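Local coordinates for endoglucanase (Clostridium thermocellum, PDB 2YIK), which probably hydrolyses internal beta-1,4-glucosidic bonds of cellulose, as a cellulosomal endoglucanase of glycosyl hydrolase family 9, at residues Y40-Q45 with V440-N445; Y438-G441 with S446-Y449. All coordinates share one frame; numbering follows the deposited sequence.

Interaction 1 (Y40-Q45 with V440-N445)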
ATOM      1  N   TYR A  40      -2.826 -19.700   8.635  1.00 31.23           N
ATOM      2  CA  TYR A  40      -3.054 -18.503   7.839  1.00 30.84           C
ATOM      3  C   TYR A  40      -4.147 -17.586   8.363  1.00 31.44           C
ATOM      4  O   TYR A  40      -4.147 -16.395   8.059  1.00 30.84           O
ATOM      5  CB  TYR A  40      -3.327 -18.899   6.387  1.00 31.55           C
ATOM      6  CG  TYR A  40      -2.316 -19.900   5.876  1.00 30.49           C
ATOM      7  CD1 TYR A  40      -0.943 -19.637   5.952  1.00 30.25           C
ATOM      8  CD2 TYR A  40      -2.722 -21.144   5.391  1.00 31.04           C
ATOM      9  CE1 TYR A  40      -0.003 -20.593   5.567  1.00 29.93           C
ATOM     10  CE2 TYR A  40      -1.789 -22.106   5.003  1.00 30.15           C
ATOM     11  CZ  TYR A  40      -0.438 -21.826   5.099  1.00 29.51           C
ATOM     12  OH  TYR A  40       0.463 -22.800   4.749  1.00 29.52           O
ATOM     13  N   ALA A  41      -5.074 -18.129   9.147  1.00 31.46           N
ATOM     14  CA  ALA A  41      -6.144 -17.310   9.718  1.00 31.89           C
ATOM     15  C   ALA A  41      -5.519 -16.390  10.756  1.00 31.23           C
ATOM     16  O   ALA A  41      -5.819 -15.198  10.821  1.00 31.47           O
ATOM     17  CB  ALA A  41      -7.212 -18.190  10.372  1.00 32.78           C
ATOM     18  N   LYS A  42      -4.637 -16.954  11.568  1.00 30.72           N
ATOM     19  CA  LYS A  42      -3.954 -16.185  12.595  1.00 29.32           C
ATOM     20  C   LYS A  42      -2.970 -15.214  11.945  1.00 28.66           C
ATOM     21  O   LYS A  42      -2.756 -14.106  12.439  1.00 27.70           O
ATOM     22  CB  LYS A  42      -3.211 -17.128  13.542  1.00 31.21           C
ATOM     23  CG  LYS A  42      -2.336 -16.412  14.554  1.00 33.67           C
ATOM     24  CD  LYS A  42      -1.569 -17.385  15.454  1.00 35.63           C
ATOM     25  CE  LYS A  42      -0.444 -16.652  16.186  1.00 37.42           C
ATOM     26  NZ  LYS A  42       0.243 -17.508  17.195  1.00 37.74           N
ATOM     27  N   ALA A  43      -2.365 -15.631  10.836  1.00 26.83           N
ATOM     28  CA  ALA A  43      -1.407 -14.778  10.136  1.00 26.49           C
ATOM     29  C   ALA A  43      -2.128 -13.535   9.619  1.00 25.73           C
ATOM     30  O   ALA A  43      -1.622 -12.416   9.721  1.00 26.02           O
ATOM     31  CB  ALA A  43      -0.771 -15.543   8.986  1.00 26.00           C
ATOM     32  N   LEU A  44      -3.321 -13.740   9.070  1.00 26.56           N
ATOM     33  CA  LEU A  44      -4.129 -12.636   8.560  1.00 27.46           C
ATOM     34  C   LEU A  44      -4.461 -11.699   9.715  1.00 27.92           C
ATOM     35  O   LEU A  44      -4.268 -10.484   9.630  1.00 26.71           O
ATOM     36  CB  LEU A  44      -5.430 -13.165   7.938  1.00 26.60           C
ATOM     37  CG  LEU A  44      -6.444 -12.095   7.518  1.00 28.05           C
ATOM     38  CD1 LEU A  44      -5.798 -11.165   6.495  1.00 27.57           C
ATOM     39  CD2 LEU A  44      -7.694 -12.743   6.929  1.00 24.82           C
ATOM     40  N   GLN A  45      -4.965 -12.276  10.802  1.00 28.97           N
ATOM     41  CA  GLN A  45      -5.316 -11.493  11.979  1.00 29.36           C
ATOM     42  C   GLN A  45      -4.150 -10.630  12.428  1.00 28.83           C
ATOM     43  O   GLN A  45      -4.276  -9.411  12.554  1.00 28.97           O
ATOM     44  CB  GLN A  45      -5.737 -12.418  13.122  1.00 31.57           C
ATOM     45  CG  GLN A  45      -5.791 -11.735  14.473  1.00 32.47           C
ATOM     46  CD  GLN A  45      -6.015 -12.714  15.621  1.00 35.27           C
ATOM     47  OE1 GLN A  45      -5.436 -13.802  15.645  1.00 33.76           O
ATOM     48  NE2 GLN A  45      -6.843 -12.321  16.584  1.00 34.61           N
ATOM     49  N   VAL A 440       6.838 -10.635  13.290  1.00 30.03           N
ATOM     50  CA  VAL A 440       7.039 -10.518  14.729  1.00 31.41           C
ATOM     51  C   VAL A 440       5.804 -10.783  15.593  1.00 32.65           C
ATOM     52  O   VAL A 440       4.679 -10.421  15.237  1.00 32.48           O
ATOM     53  CB  VAL A 440       7.741  -9.160  15.120  1.00 32.65           C
ATOM     54  CG1 VAL A 440       7.861  -8.250  13.921  1.00 32.73           C
ATOM     55  CG2 VAL A 440       7.025  -8.493  16.269  1.00 33.52           C
ATOM     56  N   GLY A 441       6.039 -11.464  16.715  1.00 31.40           N
ATOM     57  CA  GLY A 441       4.981 -11.786  17.662  1.00 31.98           C
ATOM     58  C   GLY A 441       4.098 -12.971  17.313  1.00 32.95           C
ATOM     59  O   GLY A 441       3.279 -13.399  18.119  1.00 32.69           O
ATOM     60  N   TYR A 442       4.273 -13.517  16.116  1.00 33.93           N
ATOM     61  CA  TYR A 442       3.462 -14.636  15.655  1.00 33.30           C
ATOM     62  C   TYR A 442       3.747 -15.953  16.362  1.00 34.09           C
ATOM     63  O   TYR A 442       2.838 -16.759  16.585  1.00 33.94           O
ATOM     64  CB  TYR A 442       3.676 -14.840  14.153  1.00 33.06           C
ATOM     65  CG  TYR A 442       2.828 -15.931  13.529  1.00 33.00           C
ATOM     66  CD1 TYR A 442       1.509 -15.684  13.154  1.00 33.03           C
ATOM     67  CD2 TYR A 442       3.350 -17.206  13.295  1.00 32.15           C
ATOM     68  CE1 TYR A 442       0.730 -16.669  12.555  1.00 32.61           C
ATOM     69  CE2 TYR A 442       2.577 -18.205  12.697  1.00 32.39           C
ATOM     70  CZ  TYR A 442       1.270 -17.925  12.328  1.00 33.35           C
ATOM     71  OH  TYR A 442       0.506 -18.886  11.709  1.00 34.82           O
ATOM     72  N   SER A 443       5.007 -16.169  16.718  1.00 34.50           N
ATOM     73  CA  SER A 443       5.400 -17.423  17.335  1.00 35.45           C
ATOM     74  C   SER A 443       6.592 -17.213  18.264  1.00 35.08           C
ATOM     75  O   SER A 443       7.191 -16.135  18.271  1.00 33.55           O
ATOM     76  CB  SER A 443       5.761 -18.402  16.215  1.00 36.95           C
ATOM     77  OG  SER A 443       5.940 -19.717  16.707  1.00 44.18           O
ATOM     78  N   SER A 444       6.944 -18.229  19.050  1.00 34.82           N
ATOM     79  CA  SER A 444       8.082 -18.086  19.953  1.00 35.36           C
ATOM     80  C   SER A 444       9.372 -17.938  19.154  1.00 34.94           C
ATOM     81  O   SER A 444      10.347 -17.374  19.648  1.00 35.33           O
ATOM     82  CB  SER A 444       8.194 -19.289  20.905  1.00 36.37           C
ATOM     83  OG  SER A 444       8.192 -20.523  20.204  1.00 38.77           O
ATOM     84  N   ASN A 445       9.379 -18.430  17.917  1.00 34.27           N
ATOM     85  CA  ASN A 445      10.573 -18.325  17.085  1.00 34.43           C
ATOM     86  C   ASN A 445      10.569 -17.140  16.114  1.00 34.37           C
ATOM     87  O   ASN A 445      11.323 -17.137  15.144  1.00 33.87           O
ATOM     88  CB  ASN A 445      10.803 -19.624  16.301  1.00 36.22           C
ATOM     89  CG  ASN A 445       9.645 -19.969  15.386  1.00 37.88           C
ATOM     90  OD1 ASN A 445       9.845 -20.477  14.276  1.00 39.68           O
ATOM     91  ND2 ASN A 445       8.425 -19.710  15.850  1.00 37.92           N
TER
HETATM   92  O   HOH W   1       1.659 -15.298  19.487  1.00 47.03           O

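Interaction 2 (Y438-G441 with S446-Y449)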
ATOM      1  N   TYR A 438       9.522 -14.687  10.364  1.00 28.33           N
ATOM      2  CA  TYR A 438       9.786 -13.296  10.036  1.00 27.46           C
ATOM      3  C   TYR A 438       8.634 -12.316  10.280  1.00 26.83           C
ATOM      4  O   TYR A 438       8.703 -11.152   9.893  1.00 26.89           O
ATOM      5  CB  TYR A 438      10.289 -13.234   8.595  1.00 26.60           C
ATOM      6  CG  TYR A 438      11.666 -13.853   8.445  1.00 26.61           C
ATOM      7  CD1 TYR A 438      12.802 -13.149   8.829  1.00 26.62           C
ATOM      8  CD2 TYR A 438      11.827 -15.164   7.976  1.00 25.43           C
ATOM      9  CE1 TYR A 438      14.071 -13.722   8.754  1.00 27.81           C
ATOM     10  CE2 TYR A 438      13.093 -15.754   7.898  1.00 27.56           C
ATOM     11  CZ  TYR A 438      14.211 -15.024   8.287  1.00 28.17           C
ATOM     12  OH  TYR A 438      15.467 -15.581   8.206  1.00 29.64           O
ATOM     13  N   VAL A 439       7.582 -12.803  10.929  1.00 26.88           N
ATOM     14  CA  VAL A 439       6.416 -11.999  11.284  1.00 26.26           C
ATOM     15  C   VAL A 439       6.563 -11.842  12.798  1.00 28.68           C
ATOM     16  O   VAL A 439       6.443 -12.825  13.530  1.00 28.13           O
ATOM     17  CB  VAL A 439       5.115 -12.766  10.962  1.00 26.06           C
ATOM     18  CG1 VAL A 439       3.897 -11.954  11.372  1.00 23.90           C
ATOM     19  CG2 VAL A 439       5.069 -13.090   9.481  1.00 24.07           C
ATOM     20  N   VAL A 440       6.838 -10.635  13.290  1.00 30.03           N
ATOM     21  CA  VAL A 440       7.039 -10.518  14.729  1.00 31.41           C
ATOM     22  C   VAL A 440       5.804 -10.783  15.593  1.00 32.65           C
ATOM     23  O   VAL A 440       4.679 -10.421  15.237  1.00 32.48           O
ATOM     24  CB  VAL A 440       7.741  -9.160  15.120  1.00 32.65           C
ATOM     25  CG1 VAL A 440       7.861  -8.250  13.921  1.00 32.73           C
ATOM     26  CG2 VAL A 440       7.025  -8.493  16.269  1.00 33.52           C
ATOM     27  N   GLY A 441       6.039 -11.464  16.715  1.00 31.40           N
ATOM     28  CA  GLY A 441       4.981 -11.786  17.662  1.00 31.98           C
ATOM     29  C   GLY A 441       4.098 -12.971  17.313  1.00 32.95           C
ATOM     30  O   GLY A 441       3.279 -13.399  18.119  1.00 32.69           O
ATOM     31  N   SER A 446       9.736 -16.135  16.384  1.00 32.90           N
ATOM     32  CA  SER A 446       9.648 -14.941  15.534  1.00 32.81           C
ATOM     33  C   SER A 446      10.759 -13.937  15.844  1.00 32.39           C
ATOM     34  O   SER A 446      11.314 -13.940  16.944  1.00 33.51           O
ATOM     35  CB  SER A 446       8.304 -14.235  15.749  1.00 29.56           C
ATOM     36  OG  SER A 446       7.211 -15.045  15.364  1.00 31.22           O
ATOM     37  N   VAL A 447      11.087 -13.077  14.881  1.00 31.79           N
ATOM     38  CA  VAL A 447      12.092 -12.052  15.121  1.00 31.83           C
ATOM     39  C   VAL A 447      11.527 -11.186  16.248  1.00 32.65           C
ATOM     40  O   VAL A 447      10.307 -10.998  16.346  1.00 32.66           O
ATOM     41  CB  VAL A 447      12.344 -11.185  13.862  1.00 32.73           C
ATOM     42  CG1 VAL A 447      13.091 -11.997  12.817  1.00 33.23           C
ATOM     43  CG2 VAL A 447      11.036 -10.703  13.288  1.00 33.00           C
ATOM     44  N   LYS A 448      12.404 -10.650  17.092  1.00 32.32           N
ATOM     45  CA  LYS A 448      11.958  -9.859  18.231  1.00 33.33           C
ATOM     46  C   LYS A 448      12.458  -8.426  18.294  1.00 32.13           C
ATOM     47  O   LYS A 448      12.022  -7.664  19.150  1.00 32.64           O
ATOM     48  CB  LYS A 448      12.344 -10.589  19.524  1.00 34.22           C
ATOM     49  CG  LYS A 448      11.719 -11.966  19.639  1.00 36.07           C
ATOM     50  CD  LYS A 448      12.479 -12.860  20.605  1.00 39.30           C
ATOM     51  CE  LYS A 448      11.736 -14.171  20.846  1.00 40.78           C
ATOM     52  NZ  LYS A 448      11.582 -15.001  19.611  1.00 41.66           N
ATOM     53  N   TYR A 449      13.347  -8.047  17.385  1.00 32.03           N
ATOM     54  CA  TYR A 449      13.900  -6.694  17.408  1.00 32.96           C
ATOM     55  C   TYR A 449      13.669  -5.862  16.149  1.00 31.83           C
ATOM     56  O   TYR A 449      14.628  -5.362  15.550  1.00 29.77           O
ATOM     57  CB  TYR A 449      15.399  -6.768  17.681  1.00 35.38           C
ATOM     58  CG  TYR A 449      15.740  -7.372  19.016  1.00 38.74           C
ATOM     59  CD1 TYR A 449      15.795  -8.755  19.180  1.00 41.17           C
ATOM     60  CD2 TYR A 449      15.971  -6.564  20.130  1.00 40.09           C
ATOM     61  CE1 TYR A 449      16.067  -9.321  20.421  1.00 42.67           C
ATOM     62  CE2 TYR A 449      16.246  -7.117  21.376  1.00 42.66           C
ATOM     63  CZ  TYR A 449      16.290  -8.495  21.515  1.00 43.66           C
ATOM     64  OH  TYR A 449      16.539  -9.038  22.755  1.00 46.40           O
TER
HETATM   65  O   HOH W   2       8.461 -11.733  18.171  1.00 34.26           O

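Interaction 1 (Y40-Q45 with V440-N445)
Lys42 NZ is gripped from several sides: it donates to Tyr442 O at 2.8 Å, lies over the face of the Tyr442 ring, and gives a second, weak bond to a water that in turn donates to Gly441 O. The contact sets helix 40-47, the first modelled helix of the catalytic domain, whose family fold is an (alpha/alpha)6 barrel, against the long loop between helices 416-428 and 453-456. The NZ bond lies in the carbonyl plane, with a C=O...N angle of 155°, and the same nitrogen stands 4.7 Å from the centroid of the Tyr442 ring and only 11° off its normal, a cation-pi contact. One lysine thus engages both the carbonyl and the ring of the same tyrosine. It manages this because CG is anti to the backbone N (chi1 173°) and the chain stays extended beyond it, running obliquely across the ring so that CE makes a CH-pi contact with the same face. The positive end probably gains from both the pi cloud and the carbonyl.

Helix 40-47 also packs on helix 499-516, Ala43 and Leu44 both touching Cys509. At the far end of the ring, Tyr442 OH is hydrogen-bonded to Asn39 O, just ahead of the helix. The ring edge completes the fit: CE1 of Tyr442 sits 3.7 Å from Ala43 N, near the ring plane, and 4.0 Å from Ala43 CB.

Interaction 2 (Y438-G441 with S446-Y449)
The two methyls of Val447 touch Val440 and Tyr438, and the side chain can be followed outward from CB, where they part. CG1, anti to the carbonyl carbon (chi1 -72°), meets CD1 of Tyr438 at 4.2 Å, coming at the ring obliquely. CG2, set between the backbone N and the carbonyl carbon, lies 4.1 Å from Val440 CG1 and about as far from Val440 CB. The valine therefore fills the angle between two side chains of 438-441, crossing each at about a right angle. Its backbone is engaged too: Val447 O approaches Val440 CB to 3.4 Å and accepts a 2.7 Å bond from a water, which itself accepts from Gly441 N, so a single water joins the two backbones.

Ser446 takes the neighbouring place. Its CB lies 3.2 Å from Val439 O and next to Gly441 N, and its OG lies 3.0 Å from Val439 O while also accepting from Ser443 N. Lys448 NZ folds back to donate to Ser446 O at 2.9 Å and also bonds Ser444 O, tying the turn together.

Beyond the two segments, the Tyr438 ring stacks edge-to-face with His485, which Val447 also touches. The whole is a loop without regular strands whose two limbs cross, part of the family 9 catalytic domain with its (alpha/alpha)6-barrel fold, and close to the predicted active site: the side chain of His451 is about 10 Å from that of Val440.

Overall arrangement
From the N terminus the chain first forms helix 40-47, then runs through most of the catalytic domain before returning, after helix 416-428, as the loop that carries the other three segments. Interaction 1 closes the long circuit, bringing residues 40-45 and 440-445 together across 394 intervening residues. Interaction 2 closes a short one: residues 442-445, which belong to the second segment of interaction 1, are the four that link 438-441 to 446-449. The two circuits cross and do not nest, since 438-441 begins inside the long one and 446-449 lies beyond its end. They share Val440 and Gly441. The loop is thus joined to itself and to the N-terminal helix.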